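Local atomic coordinates of probable enoyl-CoA hydratase/isomerase (Pseudomonas aeruginosa PAO1, PDB entry 5YLO), a protein that probably isomerises the double bond of unsaturated enoyl-CoA esters for fatty acid beta-oxidation, as a member of the enoyl-CoA hydratase/isomerase (crotonase) family. Residues 16-21 with 51-56; 60-65 with 106-111; 102-107 with 122-127; 118-123 with 150-155; 126-131 with 186-191. All coordinates share one frame; numbering follows the deposited sequence.

Interaction 1 (16-21 with 51-56)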
# COMPACT_ATOMS: atom_id res chain seq x y z
N ALA A 16 -12.12 7.16 -26.72
CA ALA A 16 -13.46 6.60 -26.71
C ALA A 16 -14.17 7.02 -25.42
O ALA A 16 -13.74 6.64 -24.33
CB ALA A 16 -13.43 5.08 -26.83
N TRP A 17 -15.24 7.80 -25.56
CA TRP A 17 -16.02 8.26 -24.42
C TRP A 17 -17.20 7.33 -24.22
O TRP A 17 -18.07 7.22 -25.10
CB TRP A 17 -16.49 9.70 -24.64
CG TRP A 17 -15.38 10.69 -24.80
CD1 TRP A 17 -14.54 10.81 -25.87
CD2 TRP A 17 -15.00 11.72 -23.88
NE1 TRP A 17 -13.65 11.84 -25.66
CE2 TRP A 17 -13.91 12.42 -24.45
CE3 TRP A 17 -15.47 12.12 -22.62
CZ2 TRP A 17 -13.29 13.49 -23.81
CZ3 TRP A 17 -14.85 13.18 -21.99
CH2 TRP A 17 -13.77 13.85 -22.58
N LEU A 18 -17.24 6.66 -23.07
CA LEU A 18 -18.34 5.77 -22.71
C LEU A 18 -19.06 6.41 -21.53
O LEU A 18 -18.54 6.42 -20.41
CB LEU A 18 -17.83 4.38 -22.36
CG LEU A 18 -16.79 3.79 -23.32
CD1 LEU A 18 -16.42 2.37 -22.92
CD2 LEU A 18 -17.28 3.84 -24.75
N VAL A 19 -20.25 6.94 -21.77
CA VAL A 19 -21.02 7.65 -20.76
C VAL A 19 -22.25 6.82 -20.42
O VAL A 19 -23.05 6.49 -21.30
CB VAL A 19 -21.42 9.05 -21.23
CG1 VAL A 19 -22.05 9.83 -20.09
CG2 VAL A 19 -20.22 9.79 -21.79
N LEU A 20 -22.39 6.48 -19.14
CA LEU A 20 -23.66 5.95 -18.65
C LEU A 20 -24.76 6.95 -18.93
O LEU A 20 -24.60 8.15 -18.69
CB LEU A 20 -23.57 5.65 -17.15
CG LEU A 20 -23.00 4.31 -16.67
CD1 LEU A 20 -21.64 4.02 -17.28
CD2 LEU A 20 -22.92 4.30 -15.15
N ASN A 21 -25.89 6.48 -19.47
CA ASN A 21 -26.95 7.37 -19.92
C ASN A 21 -28.31 6.88 -19.41
O ASN A 21 -29.19 6.50 -20.17
CB ASN A 21 -26.97 7.50 -21.43
CG ASN A 21 -27.74 8.72 -21.90
OD1 ASN A 21 -27.52 9.12 -23.14
ND2 ASN A 21 -28.52 9.30 -21.15
N ARG A 51 -7.14 4.95 -28.31
CA ARG A 51 -5.91 4.81 -27.56
C ARG A 51 -6.09 5.19 -26.10
O ARG A 51 -5.15 5.04 -25.31
CB ARG A 51 -4.80 5.65 -28.21
CG ARG A 51 -4.49 5.20 -29.63
CD ARG A 51 -4.11 6.36 -30.53
NE ARG A 51 -2.90 7.03 -30.07
CZ ARG A 51 -1.67 6.57 -30.26
NH1 ARG A 51 -1.48 5.42 -30.90
NH2 ARG A 51 -0.63 7.25 -29.81
N ALA A 52 -7.27 5.68 -25.72
CA ALA A 52 -7.61 5.96 -24.34
C ALA A 52 -9.13 5.89 -24.22
O ALA A 52 -9.85 6.16 -25.18
CB ALA A 52 -7.10 7.34 -23.89
N VAL A 53 -9.60 5.50 -23.04
CA VAL A 53 -11.02 5.27 -22.80
C VAL A 53 -11.45 6.09 -21.59
O VAL A 53 -10.78 6.08 -20.55
CB VAL A 53 -11.33 3.78 -22.58
CG1 VAL A 53 -12.80 3.59 -22.25
CG2 VAL A 53 -10.94 2.97 -23.81
N VAL A 54 -12.57 6.81 -21.73
CA VAL A 54 -13.14 7.61 -20.66
C VAL A 54 -14.49 7.01 -20.28
O VAL A 54 -15.30 6.70 -21.15
CB VAL A 54 -13.30 9.08 -21.07
CG1 VAL A 54 -13.99 9.87 -19.97
CG2 VAL A 54 -11.94 9.69 -21.39
N LEU A 55 -14.71 6.84 -18.98
CA LEU A 55 -15.97 6.35 -18.44
C LEU A 55 -16.59 7.45 -17.60
O LEU A 55 -16.02 7.87 -16.59
CB LEU A 55 -15.75 5.09 -17.59
CG LEU A 55 -17.01 4.43 -17.02
CD1 LEU A 55 -17.89 3.90 -18.14
CD2 LEU A 55 -16.64 3.32 -16.05
N GLY A 56 -17.77 7.92 -18.02
CA GLY A 56 -18.42 9.03 -17.35
C GLY A 56 -19.89 8.75 -17.11
O GLY A 56 -20.48 7.82 -17.66
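The shortest polar bond between these strands runs from L18 N to V54 O, 2.7 Å long and nearly straight, with an N-H...O angle of 169°. It belongs to a parallel pairing in which A16, W17, L18 and V19 lie beside V53, V54, L55 and G56. The short segments run only 15° from exactly parallel. A16 N gives to A52 O and V54 N to A16 O, while G56 N and L20 N complete the set. L18 O is met twice: G56 N bonds to it at 2.9 Å, and the CA-H of L55 approaches it, with L55 CA at 3.2 Å. G56 O behaves alike, taking L20 N at 2.8 Å and a CA-H contact from V19. On one face of the sheet V54 lies alongside the W17 indole, pointing the same way. V54 CG1 is anti to its backbone N (chi1 176°) and comes to 3.8 Å from W17 CE3, and V54 CB stands above the indole plane toward its rim. The other face carries A16, L18, V53 and L55. There L18 CD1 meets V53 CG1 at 3.9 Å, and L20 CD1 comes from beyond the last paired residues to 3.8 Å from L55 CD1. Strand 7-12 flanks 15-20 antiparallel on its far side, and strand 103-107 flanks 52-56. Helix 31-46, the crossover of this beta-alpha-beta unit, covers L18 and L55 through L37, whereas helix 191-204 covers V54 on the other face through V195 and A199.

Interaction 2 (60-65 with 106-111); sequences RSFCAG and AVNGSA
S110 O receives two backbone N-H groups of the facing loop. C63 N binds it at 3.1 Å, in the carbonyl plane and with an N-H...O angle of 165°; F62 N adds a weak, strongly bent bond at 3.2 Å. A second weak bond system centres on the N108 amide. With chi1 at 49°, CG sits between the backbone N and the carbonyl carbon, and ND2 makes weak bonds to S61 O, at 3.2 Å, and to G59 O. OD1 has its stronger partner in G57 N, which fixes how the amide is flipped. Two CA-H...O contacts supplement these bonds: G109 CA lies 3.1 Å from R60 O, an approach that the missing side chain of G109 permits, and A111 CA faces C63 O. The F62 ring plane is turned 62° from the N108 amide, whose OD1 lies in the ring plane at its edge, 3.6 Å from F62 CD1. Apolar packing also belongs to F62: CD2 touches A111 CB at 3.8 Å, and F62 CB nears V107 CG1 at 4.2 Å. Within 106-111, V107 centres an inverse gamma turn. The S110 O and N108 bonds thus join the chain leaving strand 103-107 to the loop after strand 52-56, which carries F62-C63-A64-G65; in the crotonase fold the equivalent loop typically supplies one peptide N-H of the oxyanion hole.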
# COMPACT_ATOMS: atom_id res chain seq x y z
N ARG A 60 -26.28 14.71 -12.94
CA ARG A 60 -25.70 15.11 -11.66
C ARG A 60 -24.82 14.03 -11.05
O ARG A 60 -23.88 14.36 -10.31
CB ARG A 60 -26.83 15.47 -10.69
CG ARG A 60 -26.37 16.00 -9.35
CD ARG A 60 -27.44 15.78 -8.30
NE ARG A 60 -28.78 16.05 -8.81
CZ ARG A 60 -29.44 17.19 -8.62
NH1 ARG A 60 -30.65 17.35 -9.13
NH2 ARG A 60 -28.88 18.17 -7.92
N SER A 61 -25.08 12.76 -11.35
CA SER A 61 -24.45 11.65 -10.66
C SER A 61 -23.67 10.78 -11.63
O SER A 61 -24.08 10.59 -12.78
CB SER A 61 -25.49 10.81 -9.92
OG SER A 61 -26.21 11.60 -8.99
N PHE A 62 -22.54 10.25 -11.16
CA PHE A 62 -21.77 9.30 -11.96
C PHE A 62 -22.49 7.96 -12.04
O PHE A 62 -22.79 7.46 -13.13
CB PHE A 62 -20.37 9.14 -11.37
CG PHE A 62 -19.55 8.06 -12.03
CD1 PHE A 62 -18.95 8.27 -13.26
CD2 PHE A 62 -19.36 6.83 -11.40
CE1 PHE A 62 -18.19 7.29 -13.87
CE2 PHE A 62 -18.61 5.84 -12.00
CZ PHE A 62 -18.02 6.06 -13.23
N CYS A 63 -22.79 7.37 -10.88
CA CYS A 63 -23.51 6.11 -10.83
C CYS A 63 -23.98 5.78 -9.42
O CYS A 63 -23.16 5.67 -8.50
CB CYS A 63 -22.65 4.96 -11.36
SG CYS A 63 -23.53 3.39 -11.39
N ALA A 64 -25.29 5.60 -9.24
CA ALA A 64 -25.88 5.32 -7.95
C ALA A 64 -25.83 3.84 -7.56
O ALA A 64 -26.34 3.49 -6.49
CB ALA A 64 -27.33 5.81 -7.91
N GLY A 65 -25.26 2.98 -8.39
CA GLY A 65 -25.13 1.57 -8.04
C GLY A 65 -26.10 0.65 -8.73
O GLY A 65 -26.59 0.96 -9.82
N ALA A 106 -14.32 9.58 -15.12
CA ALA A 106 -14.71 10.97 -14.89
C ALA A 106 -15.88 10.96 -13.91
O ALA A 106 -17.04 10.85 -14.29
CB ALA A 106 -15.08 11.66 -16.19
N VAL A 107 -15.56 11.09 -12.62
CA VAL A 107 -16.57 11.06 -11.57
C VAL A 107 -17.29 12.41 -11.53
O VAL A 107 -16.93 13.29 -10.74
CB VAL A 107 -15.94 10.70 -10.21
CG1 VAL A 107 -17.02 10.48 -9.17
CG2 VAL A 107 -15.07 9.47 -10.35
N ASN A 108 -18.29 12.57 -12.39
CA ASN A 108 -19.01 13.84 -12.48
C ASN A 108 -19.91 14.10 -11.28
O ASN A 108 -20.22 15.26 -11.01
CB ASN A 108 -19.83 13.86 -13.77
CG ASN A 108 -20.66 12.61 -13.95
OD1 ASN A 108 -20.13 11.55 -14.28
ND2 ASN A 108 -21.96 12.72 -13.73
N GLY A 109 -20.31 13.06 -10.58
CA GLY A 109 -21.20 13.19 -9.43
C GLY A 109 -20.97 12.06 -8.46
O GLY A 109 -19.89 11.47 -8.41
N SER A 110 -22.00 11.75 -7.67
CA SER A 110 -21.84 10.74 -6.63
C SER A 110 -21.70 9.34 -7.23
O SER A 110 -22.38 8.99 -8.21
CB SER A 110 -23.03 10.77 -5.67
OG SER A 110 -24.20 10.23 -6.26
N ALA A 111 -20.81 8.54 -6.64
CA ALA A 111 -20.63 7.14 -7.00
C ALA A 111 -20.88 6.29 -5.76
O ALA A 111 -20.26 6.51 -4.72
CB ALA A 111 -19.23 6.88 -7.56

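Interaction 3 (102-107 with 122-127); sequences PTVAAV and CDFRIA
Strand 103-107 and strand 124-128 are parallel neighbours in the central sheet of the crotonase fold, joined through helix 114-120; the paired residues run from V104 beside F124 to V107 beside A127, while T103 reaches back to C122 and D123. The axes of the short segments approach to 4.7 Å at 20°. The pairing bonds are F124 N to T103 O, A105 N to F124 O at 2.9 Å, I126 N to A105 O and V107 N to I126 O. T103 O also takes a weak bond from D123 N, and it lies at the edge of the F124 ring, near its plane. At this end T103 and D123 cross at about a right angle. T103 OG1 is anti to the backbone N (chi1 160°), leaving CG2 to press on the carboxylate, 3.3 Å from D123 OD2, while T103 N makes a weak bond to that same oxygen. K214 and, through OD1, K162 of the second subunit are the salt-bridge partners of D123, which is therefore placed at a subunit boundary. On the face carrying A105 and V107, A105 CB meets C122 SG at 3.6 Å and R125 CG at 3.8 Å; V104 and F124 pack on the other face, toward helix 191-204. The guanidinium of R125 folds back at chi3 and also reaches A119 O and L181 O. Its NH1 binds C122 O at 2.8 Å, in the guanidinium plane but 43° out of the carbonyl plane.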
# COMPACT_ATOMS: atom_id res chain seq x y z
N PRO A 102 -5.39 2.55 -21.70
CA PRO A 102 -5.51 3.40 -20.51
C PRO A 102 -6.95 3.86 -20.32
O PRO A 102 -7.60 4.33 -21.26
CB PRO A 102 -4.58 4.58 -20.83
CG PRO A 102 -3.66 4.08 -21.90
CD PRO A 102 -4.49 3.13 -22.71
N THR A 103 -7.45 3.69 -19.10
CA THR A 103 -8.84 4.02 -18.78
C THR A 103 -8.88 5.12 -17.73
O THR A 103 -8.10 5.11 -16.77
CB THR A 103 -9.60 2.77 -18.30
OG1 THR A 103 -10.76 3.17 -17.56
CG2 THR A 103 -8.72 1.90 -17.43
N VAL A 104 -9.79 6.07 -17.92
CA VAL A 104 -9.99 7.19 -17.01
C VAL A 104 -11.45 7.23 -16.61
O VAL A 104 -12.34 7.10 -17.46
CB VAL A 104 -9.56 8.53 -17.63
CG1 VAL A 104 -9.64 9.65 -16.60
CG2 VAL A 104 -8.16 8.44 -18.21
N ALA A 105 -11.71 7.42 -15.32
CA ALA A 105 -13.07 7.53 -14.79
C ALA A 105 -13.34 8.99 -14.45
O ALA A 105 -12.65 9.56 -13.59
CB ALA A 105 -13.26 6.64 -13.57
N ALA A 106 -14.32 9.58 -15.12
CA ALA A 106 -14.71 10.97 -14.89
C ALA A 106 -15.88 10.96 -13.91
O ALA A 106 -17.04 10.85 -14.29
CB ALA A 106 -15.08 11.66 -16.19
N VAL A 107 -15.56 11.09 -12.62
CA VAL A 107 -16.57 11.06 -11.57
C VAL A 107 -17.29 12.41 -11.53
O VAL A 107 -16.93 13.29 -10.74
CB VAL A 107 -15.94 10.70 -10.21
CG1 VAL A 107 -17.02 10.48 -9.17
CG2 VAL A 107 -15.07 9.47 -10.35
N CYS A 122 -10.98 1.58 -13.17
CA CYS A 122 -10.25 2.40 -14.11
C CYS A 122 -8.86 2.72 -13.57
O CYS A 122 -8.61 2.67 -12.36
CB CYS A 122 -11.02 3.69 -14.40
SG CYS A 122 -12.65 3.43 -15.13
N ASP A 123 -7.95 3.04 -14.48
CA ASP A 123 -6.58 3.35 -14.08
C ASP A 123 -6.50 4.68 -13.35
O ASP A 123 -5.75 4.82 -12.38
CB ASP A 123 -5.66 3.35 -15.31
CG ASP A 123 -5.55 1.99 -15.96
OD1 ASP A 123 -5.63 0.98 -15.22
OD2 ASP A 123 -5.39 1.92 -17.19
N PHE A 124 -7.27 5.67 -13.80
CA PHE A 124 -7.22 7.01 -13.24
C PHE A 124 -8.62 7.45 -12.86
O PHE A 124 -9.62 6.98 -13.41
CB PHE A 124 -6.60 7.99 -14.24
CG PHE A 124 -5.23 7.61 -14.69
CD1 PHE A 124 -4.11 7.95 -13.94
CD2 PHE A 124 -5.04 6.90 -15.87
CE1 PHE A 124 -2.85 7.59 -14.36
CE2 PHE A 124 -3.78 6.55 -16.30
CZ PHE A 124 -2.68 6.89 -15.54
N ARG A 125 -8.69 8.37 -11.90
CA ARG A 125 -9.96 8.93 -11.44
C ARG A 125 -9.81 10.43 -11.28
O ARG A 125 -9.00 10.90 -10.46
CB ARG A 125 -10.41 8.28 -10.13
CG ARG A 125 -11.23 7.02 -10.33
CD ARG A 125 -11.25 6.16 -9.07
NE ARG A 125 -9.90 5.84 -8.61
CZ ARG A 125 -9.13 4.91 -9.15
NH1 ARG A 125 -9.56 4.20 -10.18
NH2 ARG A 125 -7.91 4.69 -8.67
N ILE A 126 -10.58 11.19 -12.06
CA ILE A 126 -10.70 12.63 -11.91
C ILE A 126 -12.14 12.92 -11.49
O ILE A 126 -13.08 12.50 -12.17
CB ILE A 126 -10.35 13.38 -13.20
CG1 ILE A 126 -8.95 12.97 -13.69
CG2 ILE A 126 -10.42 14.88 -12.99
CD1 ILE A 126 -8.58 13.57 -15.02
N ALA A 127 -12.30 13.62 -10.38
CA ALA A 127 -13.61 13.82 -9.79
C ALA A 127 -13.96 15.31 -9.75
O ALA A 127 -13.08 16.16 -9.55
CB ALA A 127 -13.68 13.25 -8.37

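Interaction 4 (118-123 with 150-155)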
# COMPACT_ATOMS: atom_id res chain seq x y z
N LEU A 118 -17.08 0.63 -10.21
CA LEU A 118 -16.83 0.83 -11.63
C LEU A 118 -15.70 1.83 -11.86
O LEU A 118 -14.87 1.65 -12.77
CB LEU A 118 -18.11 1.30 -12.32
CG LEU A 118 -18.24 0.97 -13.80
CD1 LEU A 118 -18.16 -0.53 -14.01
CD2 LEU A 118 -19.54 1.53 -14.36
N ALA A 119 -15.63 2.88 -11.04
CA ALA A 119 -14.56 3.85 -11.17
C ALA A 119 -13.23 3.30 -10.67
O ALA A 119 -12.17 3.66 -11.19
CB ALA A 119 -14.92 5.13 -10.42
N LEU A 120 -13.26 2.42 -9.67
CA LEU A 120 -12.03 1.84 -9.13
C LEU A 120 -11.36 0.89 -10.11
O LEU A 120 -10.14 0.70 -10.02
CB LEU A 120 -12.33 1.12 -7.82
CG LEU A 120 -13.01 1.99 -6.76
CD1 LEU A 120 -13.35 1.18 -5.51
CD2 LEU A 120 -12.15 3.19 -6.42
N CYS A 121 -12.11 0.31 -11.04
CA CYS A 121 -11.54 -0.54 -12.08
C CYS A 121 -10.81 0.26 -13.15
O CYS A 121 -10.08 -0.33 -13.95
CB CYS A 121 -12.62 -1.39 -12.73
SG CYS A 121 -13.41 -2.59 -11.61
N CYS A 122 -10.98 1.58 -13.17
CA CYS A 122 -10.25 2.40 -14.11
C CYS A 122 -8.86 2.72 -13.57
O CYS A 122 -8.61 2.67 -12.36
CB CYS A 122 -11.02 3.69 -14.40
SG CYS A 122 -12.65 3.43 -15.13
N ASP A 123 -7.95 3.04 -14.48
CA ASP A 123 -6.58 3.35 -14.08
C ASP A 123 -6.50 4.68 -13.35
O ASP A 123 -5.75 4.82 -12.38
CB ASP A 123 -5.66 3.35 -15.31
CG ASP A 123 -5.55 1.99 -15.96
OD1 ASP A 123 -5.63 0.98 -15.22
OD2 ASP A 123 -5.39 1.92 -17.19
N TRP A 150 -11.76 -5.49 -2.34
CA TRP A 150 -10.52 -5.74 -3.06
C TRP A 150 -9.83 -4.44 -3.46
O TRP A 150 -8.61 -4.32 -3.30
CB TRP A 150 -10.80 -6.59 -4.31
CG TRP A 150 -9.55 -7.15 -4.94
CD1 TRP A 150 -8.99 -8.37 -4.69
CD2 TRP A 150 -8.73 -6.52 -5.93
NE1 TRP A 150 -7.86 -8.53 -5.46
CE2 TRP A 150 -7.68 -7.41 -6.23
CE3 TRP A 150 -8.78 -5.28 -6.58
CZ2 TRP A 150 -6.69 -7.11 -7.16
CZ3 TRP A 150 -7.79 -4.98 -7.51
CH2 TRP A 150 -6.76 -5.89 -7.79
N HIS A 151 -10.59 -3.46 -3.96
CA HIS A 151 -10.01 -2.20 -4.41
C HIS A 151 -9.63 -1.30 -3.24
O HIS A 151 -8.50 -0.81 -3.17
CB HIS A 151 -10.99 -1.48 -5.33
CG HIS A 151 -11.06 -2.05 -6.71
ND1 HIS A 151 -10.02 -1.97 -7.61
CD2 HIS A 151 -12.06 -2.71 -7.35
CE1 HIS A 151 -10.37 -2.55 -8.74
NE2 HIS A 151 -11.60 -3.01 -8.61
N LEU A 152 -10.58 -1.07 -2.32
CA LEU A 152 -10.40 -0.03 -1.31
C LEU A 152 -9.17 -0.21 -0.45
O LEU A 152 -8.44 0.78 -0.24
CB LEU A 152 -11.67 0.07 -0.46
CG LEU A 152 -12.91 0.61 -1.17
CD1 LEU A 152 -14.08 0.72 -0.20
CD2 LEU A 152 -12.61 1.96 -1.81
N PRO A 153 -8.86 -1.39 0.10
CA PRO A 153 -7.63 -1.51 0.89
C PRO A 153 -6.36 -1.26 0.09
O PRO A 153 -5.36 -0.79 0.64
CB PRO A 153 -7.69 -2.94 1.44
CG PRO A 153 -8.55 -3.67 0.46
CD PRO A 153 -9.59 -2.67 0.05
N ARG A 154 -6.38 -1.57 -1.21
CA ARG A 154 -5.20 -1.37 -2.04
C ARG A 154 -4.96 0.11 -2.35
O ARG A 154 -3.81 0.53 -2.48
CB ARG A 154 -5.32 -2.18 -3.33
CG ARG A 154 -5.16 -3.67 -3.13
CD ARG A 154 -5.51 -4.46 -4.38
NE ARG A 154 -5.01 -5.82 -4.30
CZ ARG A 154 -5.65 -6.82 -3.69
NH1 ARG A 154 -6.83 -6.61 -3.12
NH2 ARG A 154 -5.10 -8.03 -3.66
N LEU A 155 -6.03 0.90 -2.46
CA LEU A 155 -5.90 2.32 -2.74
C LEU A 155 -5.80 3.17 -1.48
O LEU A 155 -5.13 4.21 -1.49
CB LEU A 155 -7.10 2.80 -3.57
CG LEU A 155 -7.31 2.16 -4.93
CD1 LEU A 155 -8.71 2.47 -5.45
CD2 LEU A 155 -6.26 2.64 -5.92
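L120 carries the close part of this contact by lying over one face of the H151 imidazole. Its CB is 3.8 Å from the ring centroid and only 20° off the ring normal, which satisfies a CH-pi contact, although the carbon is displaced toward the rim. The two side chains run past each other in opposite directions, which brings L120 CD1 to 3.6 Å from H151 CB. With CG anti to the carbonyl carbon (chi1 -55°), the L120 methyls split between two further leucines: CD2 meets L155 CD1 at 3.6 Å, and CD1 meets L152 CD2 at 3.9 Å. W150 CE3 closes the other face of the imidazole, 3.7 Å above its plane. Helix 114-120 leads into strand 124-128 of the central sheet of the crotonase fold, and helix 146-156, kinked at P153, whose N has no bond to the preceding turn, packs against the end of helix 114-120. Packing thins toward C121, where SG stands 3.5 Å from the buried H151 NE2 and approaches the ring obliquely, 63° off its normal. ND1 makes a weak hydrogen bond to a glycerol, probably from the crystallisation liquor. Farther out, partly exposed W150 and R154 turn toward the third subunit: W150 NE1 binds R223 O and R154 NH2 binds G220 O of that chain. R154 NH1 returns to W150 O at 2.9 Å.

Interaction 5 (126-131 with 186-191); sequences IAAASA and VADEHL
S130 OG lies between its backbone N and the carbonyl carbon (chi1 57°), and D188 CG is beside its own N at an unusual chi1 of -32°; together these torsions bring hydroxyl and carboxylate to 2.7 Å, measured from OG to OD2. S130 OG is the donor and meets OD2 from well above the carboxylate plane, 59° out of it. D188 was deposited in two conformers, so this bond is less certain than the backbone ones. The other carboxylate oxygen, OD1, takes a weak bond from A129 N, which also bends weakly toward V186 O at 3.1 Å; neither is straight. A128 starts a type I turn, closed by A131 N on A128 O, and this turn presents A129 and S130 to D188. Before it, strand 124-128 makes a single parallel bridge with V186: V186 N gives to A127 O at 3.0 Å, and the CA-H of A128 faces V186 O. Apolar contacts come from L191, which slides past I126 in the opposite direction, so that CD1 comes to 3.7 Å from I126 CG2 while CD2 reaches A128 CB at 4.0 Å. L191 opens helix 191-204 directly after its N-cap residue H190, and strand 184-186 is an edge strand of the sheet within this chain. Hydroxyl donation to D188 would probably favour its charged form, but with both partners exposed and the aspartate in alternative positions, the polar grip may be intermittent, whereas the backbone bridge and buried L191 appear the steadier part.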
# COMPACT_ATOMS: atom_id res chain seq x y z
N ILE A 126 -10.58 11.19 -12.06
CA ILE A 126 -10.70 12.63 -11.91
C ILE A 126 -12.14 12.92 -11.49
O ILE A 126 -13.08 12.50 -12.17
CB ILE A 126 -10.35 13.38 -13.20
CG1 ILE A 126 -8.95 12.97 -13.69
CG2 ILE A 126 -10.42 14.88 -12.99
CD1 ILE A 126 -8.58 13.57 -15.02
N ALA A 127 -12.30 13.62 -10.38
CA ALA A 127 -13.61 13.82 -9.79
C ALA A 127 -13.96 15.31 -9.75
O ALA A 127 -13.08 16.16 -9.55
CB ALA A 127 -13.68 13.25 -8.37
N ALA A 128 -15.24 15.60 -9.95
CA ALA A 128 -15.74 16.94 -9.71
C ALA A 128 -15.88 17.20 -8.22
O ALA A 128 -15.98 16.27 -7.41
CB ALA A 128 -17.09 17.14 -10.41
N ALA A 129 -15.87 18.48 -7.85
CA ALA A 129 -15.96 18.83 -6.43
C ALA A 129 -17.27 18.38 -5.82
O ALA A 129 -17.32 18.06 -4.62
CB ALA A 129 -15.78 20.34 -6.25
N SER A 130 -18.34 18.33 -6.61
CA SER A 130 -19.64 17.89 -6.10
C SER A 130 -19.69 16.38 -5.86
O SER A 130 -20.61 15.92 -5.18
CB SER A 130 -20.75 18.28 -7.08
OG SER A 130 -20.50 17.73 -8.36
N ALA A 131 -18.74 15.62 -6.39
CA ALA A 131 -18.80 14.17 -6.30
C ALA A 131 -18.76 13.70 -4.85
O ALA A 131 -18.03 14.25 -4.02
CB ALA A 131 -17.65 13.54 -7.09
N VAL A 186 -11.27 18.53 -9.82
CA VAL A 186 -11.47 19.78 -10.54
C VAL A 186 -12.90 20.25 -10.31
O VAL A 186 -13.76 19.50 -9.83
CB VAL A 186 -11.20 19.63 -12.05
CG1 VAL A 186 -9.76 19.19 -12.30
CG2 VAL A 186 -12.17 18.64 -12.67
N ALA A 187 -13.14 21.51 -10.65
CA ALA A 187 -14.49 22.05 -10.60
C ALA A 187 -15.37 21.35 -11.64
O ALA A 187 -14.91 20.96 -12.71
CB ALA A 187 -14.48 23.56 -10.84
N ASP A 188 -16.65 21.20 -11.29
CA ASP A 188 -17.58 20.48 -12.16
C ASP A 188 -17.67 21.13 -13.53
O ASP A 188 -17.89 20.44 -14.54
CB ASP A 188 -18.97 20.43 -11.52
CG ASP A 188 -18.92 20.39 -10.01
OD1 ASP A 188 -17.82 20.57 -9.43
OD2 ASP A 188 -19.98 20.20 -9.39
N GLU A 189 -17.51 22.45 -13.60
CA GLU A 189 -17.59 23.15 -14.88
C GLU A 189 -16.44 22.77 -15.79
O GLU A 189 -16.59 22.78 -17.02
CB GLU A 189 -17.60 24.66 -14.64
CG GLU A 189 -18.01 25.07 -13.24
CD GLU A 189 -17.12 26.15 -12.66
OE1 GLU A 189 -16.03 26.39 -13.23
OE2 GLU A 189 -17.50 26.77 -11.64
N HIS A 190 -15.28 22.43 -15.22
CA HIS A 190 -14.09 22.12 -15.99
C HIS A 190 -13.79 20.62 -16.07
O HIS A 190 -12.73 20.24 -16.56
CB HIS A 190 -12.88 22.84 -15.40
CG HIS A 190 -13.02 24.33 -15.36
ND1 HIS A 190 -13.39 25.07 -16.46
CD2 HIS A 190 -12.82 25.22 -14.35
CE1 HIS A 190 -13.43 26.35 -16.13
NE2 HIS A 190 -13.09 26.47 -14.86
N LEU A 191 -14.71 19.77 -15.62
CA LEU A 191 -14.40 18.34 -15.54
C LEU A 191 -14.23 17.73 -16.92
O LEU A 191 -13.22 17.07 -17.19
CB LEU A 191 -15.49 17.60 -14.76
CG LEU A 191 -15.25 16.09 -14.72
CD1 LEU A 191 -13.89 15.76 -14.10
CD2 LEU A 191 -16.34 15.40 -13.95

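Four of the five contacts reach the same mixed sheet. Interaction 1 joins strands 15-20 and 52-56, interaction 3 joins 103-107 and 124-128, and interaction 5 adds 184-186 at the edge; centres of 1 and 3 lie about 9 Å apart, those of 1 and 5 about 16 Å. Interaction 2 shares A106 and V107 with interaction 3 and brings in the loop after strand 52-56. Interaction 4, about 10 Å from interaction 3 by centres, shares C122 and D123 with it and adds helices 114-120 and 146-156. Along the chain, interaction 1 closes before 2 opens, 2 and 3 overlap, and the segments of 4 and 5 alternate. Interactions 3 and 4 extend to neighbouring subunits of the trimer.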